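Local atomic coordinates of endo-pectate lyase (Erwinia chrysanthemi, PDB entry 3B4N), a protein that cleaves the galacturonan backbone of pectin by calcium-dependent elimination, probably acting within the chain and on highly methylated pectins as well as pectate. Residues Ala20-Met25 against Val88-Glu93; Asn33-Ser38 against Asn101-Ala106; Arg62-Asp67 against Arg71-Ala76. One frame throughout, in Å; residues are numbered along the deposited sequence.

Contact 1: Ala20-Met25 against Val88-Glu93; sequences AQTTLM and VDVVSE. With EDO (1,2-ethanediol), chain G.
Thr22 and Leu24 of strand 22-25 look across at Val90 and Val88 of strand 88-92, the two strands running roughly antiparallel at 148° with axes 8.2 Å apart, the spacing of facing sheets and not of hydrogen-bonded neighbours. As in any extended strand, alternate residues turn inward, and the contact is made by side chains alone. Leu24 brings a forked end to Val88. A chi1 of -180° swings CG opposite the backbone N and sends the fork across the gap, CD1 lying 3.8 Å from Val88 CG2 and CD2 4.1 Å from the same methyl; the two side chains meet at about a right angle. A branched leucine end against a beta-branched valine suits the interior between the two sheets, since both are wholly apolar and valine favours extended backbone. Thr22 is placed differently. Its OG1 lies beside the backbone N (chi1 -58°) and comes within 3.3 Å of Val90 CG2, while Thr22 CG2 is 3.9 Å from that same carbon. This buried hydroxyl is bonded to Val98 O of strand 97-104, in the opposing sheet, so threonine can offer a methyl to the core without stranding its oxygen. On the alternate side of the strand, Thr23 OG1 lies 2.6 Å from O2 of an ethanediol, probably from the crystallisation liquor, close enough for a hydrogen bond; the same diol is held by Ser38 and Asp133. The chemistry implies two segments that meet by apolar contact without a hydrogen bond between them, while the Thr22 hydroxyl adds a polar tie between the sheets.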
# COMPACT_ATOMS: atom_id res chain seq x y z
N ALA A 20 10.75 16.36 15.56
CA ALA A 20 10.19 15.39 14.58
C ALA A 20 10.79 14.01 14.79
O ALA A 20 11.83 13.86 15.44
CB ALA A 20 10.48 15.87 13.16
N GLN A 21 10.14 13.00 14.23
CA GLN A 21 10.62 11.63 14.36
C GLN A 21 10.42 10.86 13.07
O GLN A 21 9.60 11.22 12.23
CB GLN A 21 9.89 10.92 15.49
CG GLN A 21 10.23 11.44 16.88
CD GLN A 21 9.46 10.73 17.98
OE1 GLN A 21 8.23 10.78 18.01
NE2 GLN A 21 10.17 10.06 18.87
N THR A 22 11.19 9.79 12.93
CA THR A 22 11.11 8.91 11.77
C THR A 22 11.19 7.48 12.28
O THR A 22 12.08 7.15 13.07
CB THR A 22 12.28 9.16 10.80
OG1 THR A 22 12.28 10.53 10.38
CG2 THR A 22 12.16 8.26 9.58
N THR A 23 10.26 6.64 11.84
CA THR A 23 10.26 5.23 12.22
C THR A 23 10.45 4.43 10.94
O THR A 23 9.74 4.62 9.95
CB THR A 23 8.95 4.80 12.90
OG1 THR A 23 8.81 5.49 14.15
CG2 THR A 23 8.95 3.30 13.16
N LEU A 24 11.43 3.53 10.98
CA LEU A 24 11.79 2.70 9.84
C LEU A 24 11.47 1.23 10.06
O LEU A 24 11.59 0.71 11.17
CB LEU A 24 13.30 2.85 9.59
CG LEU A 24 13.91 2.07 8.42
CD1 LEU A 24 13.29 2.53 7.12
CD2 LEU A 24 15.43 2.29 8.38
N MET A 25 11.04 0.57 8.99
CA MET A 25 10.75 -0.86 9.01
C MET A 25 11.39 -1.48 7.78
O MET A 25 11.58 -0.82 6.76
CB MET A 25 9.25 -1.12 9.00
CG MET A 25 8.56 -0.69 10.28
SD MET A 25 6.79 -0.90 10.17
CE MET A 25 6.68 -2.59 10.21
N VAL A 88 17.26 5.76 7.94
CA VAL A 88 16.77 6.75 6.99
C VAL A 88 16.84 8.10 7.71
O VAL A 88 16.36 8.25 8.83
CB VAL A 88 15.33 6.47 6.52
CG1 VAL A 88 14.77 7.69 5.79
CG2 VAL A 88 15.34 5.27 5.57
N ASP A 89 17.48 9.06 7.05
CA ASP A 89 17.64 10.40 7.56
C ASP A 89 16.70 11.33 6.79
O ASP A 89 16.88 11.54 5.59
CB ASP A 89 19.10 10.84 7.35
CG ASP A 89 19.41 12.20 7.96
OD1 ASP A 89 20.59 12.62 7.82
OD2 ASP A 89 18.53 12.83 8.57
N VAL A 90 15.69 11.84 7.47
CA VAL A 90 14.75 12.77 6.85
C VAL A 90 15.34 14.16 7.11
O VAL A 90 15.51 14.58 8.25
CB VAL A 90 13.34 12.61 7.47
CG1 VAL A 90 12.40 13.68 6.93
CG2 VAL A 90 12.81 11.23 7.15
N VAL A 91 15.68 14.85 6.03
CA VAL A 91 16.31 16.17 6.12
C VAL A 91 15.32 17.27 5.82
O VAL A 91 14.69 17.29 4.77
CB VAL A 91 17.49 16.27 5.13
CG1 VAL A 91 18.19 17.62 5.29
CG2 VAL A 91 18.47 15.12 5.35
N SER A 92 15.17 18.20 6.77
CA SER A 92 14.24 19.30 6.59
C SER A 92 14.86 20.41 5.77
O SER A 92 16.07 20.41 5.50
CB SER A 92 13.83 19.87 7.95
OG SER A 92 14.88 20.68 8.48
N GLU A 93 14.03 21.37 5.37
CA GLU A 93 14.51 22.51 4.60
C GLU A 93 15.52 23.30 5.42
O GLU A 93 16.38 23.99 4.86
CB GLU A 93 13.33 23.39 4.21
CG GLU A 93 12.40 22.75 3.21
CD GLU A 93 11.22 23.62 2.89
OE1 GLU A 93 10.40 23.22 2.05
OE2 GLU A 93 11.11 24.71 3.49
C1 EDO G . 7.16 9.15 12.77
O1 EDO G . 6.03 8.99 11.74
C2 EDO G . 6.88 8.50 14.13
O2 EDO G . 6.71 6.97 13.89

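Contact 2: Asn33-Ser38 against Asn101-Ala106; sequences NYLGWS and NAVTTA. With EDO (1,2-ethanediol), chain G.
The carboxamide of Asn33 is the flat group that meets the other segment, and the methyl of Thr105 stands off to one side of its plane, displaced beyond the end that carries OD1 and ND2. Thr105 CG2 is 3.7 Å from Asn33 OD1 and 3.9 Å from Asn33 ND2, so it rests against both polar atoms almost equally, the two side chains crossing at about a right angle. Neither is bonded to the other: Asn33 OD1 is hydrogen-bonded to Tyr86 OH, which helps fix the turn of the amide, and Thr105 OG1 bonds to Tyr84 N and Asn83 ND2. Thr105 holds OG1 between its backbone N and carbonyl carbon (chi1 59°), which leaves the methyl to face Asn33. Threonine thus serves both sides, the hydroxyl for Tyr84 N and the Asn83 side chain, just before strand 85-92, and the methyl for the sheet opposite. Just before it, Thr104 OG1 accepts from Ala106 N at 3.0 Å in a nearly straight bond (166°), an ST turn that shapes the end of the strand. Further along, Leu35 CD2 touches Val103 CG2 at 4.1 Å, a light apolar touch, the buried Leu35 meeting a partly exposed Val103. At the far end Ser38 OG is hydrogen-bonded to O1 of an ethanediol at 2.8 Å and also to Asn163, a residue of the beta-helix. Such chemistry implies a seam closed mainly by methyl groups, in which Asn33 OD1 and Thr105 OG1 are bonded to third partners and no hydrogen bond joins the two segments.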
# COMPACT_ATOMS: atom_id res chain seq x y z
N ASN A 33 16.00 -5.72 -0.28
CA ASN A 33 15.59 -5.28 1.05
C ASN A 33 14.73 -4.06 0.84
O ASN A 33 15.18 -3.06 0.28
CB ASN A 33 16.79 -4.91 1.91
CG ASN A 33 17.60 -6.12 2.32
OD1 ASN A 33 18.82 -6.04 2.50
ND2 ASN A 33 16.92 -7.25 2.50
N TYR A 34 13.47 -4.14 1.26
CA TYR A 34 12.56 -3.01 1.13
C TYR A 34 12.48 -2.26 2.44
O TYR A 34 12.36 -2.85 3.51
CB TYR A 34 11.16 -3.49 0.75
CG TYR A 34 11.04 -3.95 -0.68
CD1 TYR A 34 10.78 -3.04 -1.71
CD2 TYR A 34 11.22 -5.28 -1.01
CE1 TYR A 34 10.70 -3.47 -3.04
CE2 TYR A 34 11.14 -5.72 -2.33
CZ TYR A 34 10.88 -4.81 -3.33
OH TYR A 34 10.82 -5.26 -4.63
N LEU A 35 12.58 -0.94 2.35
CA LEU A 35 12.48 -0.08 3.51
C LEU A 35 11.20 0.73 3.41
O LEU A 35 10.83 1.19 2.34
CB LEU A 35 13.65 0.90 3.58
CG LEU A 35 15.05 0.30 3.68
CD1 LEU A 35 16.07 1.44 3.76
CD2 LEU A 35 15.15 -0.60 4.90
N GLY A 36 10.54 0.88 4.55
CA GLY A 36 9.34 1.69 4.61
C GLY A 36 9.44 2.51 5.88
O GLY A 36 9.76 1.98 6.95
N TRP A 37 9.18 3.81 5.79
CA TRP A 37 9.25 4.63 6.99
C TRP A 37 8.13 5.63 7.03
O TRP A 37 7.46 5.89 6.02
CB TRP A 37 10.60 5.37 7.07
CG TRP A 37 10.87 6.32 5.92
CD1 TRP A 37 10.62 7.66 5.88
CD2 TRP A 37 11.43 5.97 4.65
NE1 TRP A 37 10.98 8.17 4.65
CE2 TRP A 37 11.48 7.16 3.88
CE3 TRP A 37 11.89 4.77 4.08
CZ2 TRP A 37 11.98 7.18 2.57
CZ3 TRP A 37 12.38 4.79 2.78
CH2 TRP A 37 12.42 5.99 2.04
N SER A 38 7.89 6.17 8.21
CA SER A 38 6.91 7.22 8.39
C SER A 38 7.68 8.33 9.09
O SER A 38 8.61 8.07 9.86
CB SER A 38 5.73 6.78 9.25
OG SER A 38 6.13 6.49 10.57
N ASN A 101 15.17 4.91 13.58
CA ASN A 101 15.73 3.81 14.35
C ASN A 101 16.43 2.97 13.29
O ASN A 101 16.14 3.10 12.09
CB ASN A 101 14.60 2.96 14.94
CG ASN A 101 13.62 2.50 13.87
OD1 ASN A 101 13.59 1.33 13.46
ND2 ASN A 101 12.82 3.43 13.41
N ALA A 102 17.33 2.10 13.73
CA ALA A 102 18.01 1.21 12.80
C ALA A 102 17.16 -0.05 12.61
O ALA A 102 16.40 -0.43 13.50
CB ALA A 102 19.37 0.82 13.37
N VAL A 103 17.27 -0.65 11.43
CA VAL A 103 16.61 -1.93 11.17
C VAL A 103 17.72 -2.81 10.61
O VAL A 103 18.71 -2.30 10.07
CB VAL A 103 15.46 -1.84 10.14
CG1 VAL A 103 14.32 -1.01 10.71
CG2 VAL A 103 15.96 -1.27 8.83
N THR A 104 17.57 -4.12 10.73
CA THR A 104 18.63 -5.01 10.26
C THR A 104 18.10 -6.32 9.73
O THR A 104 17.01 -6.76 10.08
CB THR A 104 19.61 -5.31 11.41
OG1 THR A 104 20.67 -6.14 10.93
CG2 THR A 104 18.90 -6.02 12.55
N THR A 105 18.91 -6.95 8.88
CA THR A 105 18.57 -8.25 8.31
C THR A 105 19.04 -9.34 9.27
O THR A 105 18.68 -10.51 9.12
CB THR A 105 19.28 -8.48 6.96
OG1 THR A 105 20.70 -8.41 7.16
CG2 THR A 105 18.86 -7.44 5.93
N ALA A 106 19.85 -8.95 10.25
CA ALA A 106 20.39 -9.90 11.21
C ALA A 106 19.29 -10.56 12.04
O ALA A 106 18.46 -9.88 12.64
CB ALA A 106 21.40 -9.21 12.12
C1 EDO G . 7.16 9.15 12.77
O1 EDO G . 6.03 8.99 11.74
C2 EDO G . 6.88 8.50 14.13
O2 EDO G . 6.71 6.97 13.89

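Contact 3: Arg62-Asp67 against Arg71-Ala76; sequences RIAVLD and RTFKDA. With EDO (1,2-ethanediol), chain I.
Phe73 carries the packed part of this contact, its ring met by three side chains of strand 62-66. Ala64 comes closest, CB lying 3.5 Å from Phe73 CE1; the single methyl of alanine lets the strand come close to the ring. Ile63 CD1 lies 3.8 Å from Phe73 CE2, and Leu66 CD2 reaches Phe73 CD1 at 3.9 Å, with Leu66 CD1 equally near. All approach the ring obliquely. That the consecutive Ile63 and Ala64 can both turn to one ring follows from a classic beta bulge, in which both face Val49 of the neighbouring strand. Ile63 CD1 also touches Asp75 OD1, which is itself held by Arg51 and Tyr86. The outer side is looser and polar. There Arg62 bends at chi3 (64°), its guanidinium lying over Val65 CG2, with NE bonded to ethanediol O2 at 2.9 Å and NH2 to ethanediol O1 at 3.0 Å; Glu48 pairs with NH1. Exposed Asp67 uses OD1 to bind Glu69 N and Thr70 N, shaping the turn. Edge strands of a three-stranded and a four-stranded antiparallel sheet, joined by a short loop, with Phe73 packed between them, are consistent with a fibronectin type III sandwich.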
# COMPACT_ATOMS: atom_id res chain seq x y z
N ARG A 62 26.02 6.49 3.20
CA ARG A 62 24.86 6.76 2.37
C ARG A 62 24.81 5.93 1.09
O ARG A 62 25.81 5.82 0.38
CB ARG A 62 24.80 8.25 2.02
CG ARG A 62 23.40 8.73 1.65
CD ARG A 62 23.40 10.21 1.36
NE ARG A 62 24.22 10.51 0.19
CZ ARG A 62 24.67 11.72 -0.10
NH1 ARG A 62 24.38 12.75 0.69
NH2 ARG A 62 25.42 11.90 -1.18
N ILE A 63 23.65 5.34 0.83
CA ILE A 63 23.47 4.55 -0.39
C ILE A 63 22.46 5.20 -1.33
O ILE A 63 22.35 4.79 -2.48
CB ILE A 63 23.04 3.09 -0.10
CG1 ILE A 63 21.70 3.04 0.64
CG2 ILE A 63 24.15 2.40 0.70
CD1 ILE A 63 21.13 1.61 0.74
N ALA A 64 21.74 6.21 -0.85
CA ALA A 64 20.77 6.89 -1.71
C ALA A 64 20.32 8.25 -1.21
O ALA A 64 20.29 8.51 -0.01
CB ALA A 64 19.53 6.00 -1.93
N VAL A 65 20.01 9.14 -2.15
CA VAL A 65 19.46 10.45 -1.83
C VAL A 65 18.11 10.41 -2.56
O VAL A 65 18.07 10.25 -3.78
CB VAL A 65 20.30 11.61 -2.39
CG1 VAL A 65 19.54 12.93 -2.20
CG2 VAL A 65 21.64 11.68 -1.66
N LEU A 66 17.03 10.57 -1.80
CA LEU A 66 15.67 10.51 -2.34
C LEU A 66 14.94 11.82 -2.23
O LEU A 66 15.34 12.71 -1.48
CB LEU A 66 14.88 9.44 -1.59
CG LEU A 66 15.57 8.08 -1.46
CD1 LEU A 66 14.76 7.17 -0.56
CD2 LEU A 66 15.78 7.45 -2.84
N ASP A 67 13.84 11.94 -2.98
CA ASP A 67 13.03 13.15 -2.93
C ASP A 67 12.29 13.20 -1.59
O ASP A 67 12.41 12.28 -0.78
CB ASP A 67 12.05 13.22 -4.12
CG ASP A 67 11.02 12.11 -4.13
OD1 ASP A 67 10.56 11.68 -3.06
OD2 ASP A 67 10.65 11.67 -5.23
N ARG A 71 8.14 7.31 0.64
CA ARG A 71 8.23 6.78 2.00
C ARG A 71 8.71 5.34 1.94
O ARG A 71 8.63 4.60 2.92
CB ARG A 71 6.87 6.87 2.70
CG ARG A 71 6.44 8.31 3.01
CD ARG A 71 7.35 8.98 4.03
NE ARG A 71 6.87 10.31 4.40
CZ ARG A 71 7.19 11.45 3.77
NH1 ARG A 71 8.01 11.45 2.73
NH2 ARG A 71 6.67 12.59 4.19
N THR A 72 9.22 4.95 0.77
CA THR A 72 9.74 3.60 0.58
C THR A 72 11.03 3.63 -0.24
O THR A 72 11.32 4.60 -0.94
CB THR A 72 8.74 2.67 -0.15
OG1 THR A 72 8.53 3.17 -1.48
CG2 THR A 72 7.40 2.59 0.60
N PHE A 73 11.79 2.55 -0.16
CA PHE A 73 13.04 2.42 -0.89
C PHE A 73 13.37 0.94 -1.03
O PHE A 73 13.01 0.14 -0.18
CB PHE A 73 14.18 3.10 -0.12
CG PHE A 73 15.52 2.98 -0.79
CD1 PHE A 73 15.79 3.70 -1.94
CD2 PHE A 73 16.50 2.14 -0.27
CE1 PHE A 73 17.02 3.60 -2.59
CE2 PHE A 73 17.75 2.02 -0.91
CZ PHE A 73 18.00 2.75 -2.06
N LYS A 74 14.03 0.59 -2.12
CA LYS A 74 14.44 -0.80 -2.30
C LYS A 74 15.94 -0.87 -2.56
O LYS A 74 16.48 -0.10 -3.35
CB LYS A 74 13.66 -1.46 -3.43
CG LYS A 74 13.95 -0.96 -4.81
CD LYS A 74 13.13 -1.76 -5.83
CE LYS A 74 13.45 -1.34 -7.25
NZ LYS A 74 13.17 0.10 -7.49
N ASP A 75 16.60 -1.77 -1.84
CA ASP A 75 18.03 -1.99 -1.98
C ASP A 75 18.26 -3.40 -2.49
O ASP A 75 18.03 -4.37 -1.77
CB ASP A 75 18.74 -1.81 -0.64
CG ASP A 75 20.24 -2.02 -0.75
OD1 ASP A 75 20.90 -2.21 0.29
OD2 ASP A 75 20.77 -1.99 -1.88
N ALA A 76 18.71 -3.52 -3.74
CA ALA A 76 18.98 -4.82 -4.35
C ALA A 76 20.48 -5.05 -4.52
O ALA A 76 20.89 -5.99 -5.19
CB ALA A 76 18.30 -4.90 -5.71
C1 EDO I . 25.91 8.17 -2.89
O1 EDO I . 26.51 9.18 -1.91
C2 EDO I . 24.60 7.54 -2.43
O2 EDO I . 23.63 8.70 -2.03

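How the contacts relate
From the N terminus, residues 20-25 lead into the first strand and residues 33-38 lie on the next, paired beside it in the three-stranded sheet. The chain then crosses to the four-stranded sheet, whose edge includes 62-67, and returns within a few residues to 71-76, where contact 3 closes its short loop. It goes back over to 88-93, closing contact 1, and the hairpin onward to 101-106 closes contact 2. Contacts 1 and 2 therefore cross, and contact 3 nests within both. All three bridge the same two sheets: contact 1 through an edge and an inner strand, contact 2 through an inner and an edge strand, contact 3 through two edges. The backbone pairing of 33-38 with both 20-25 and 71-76 unites them.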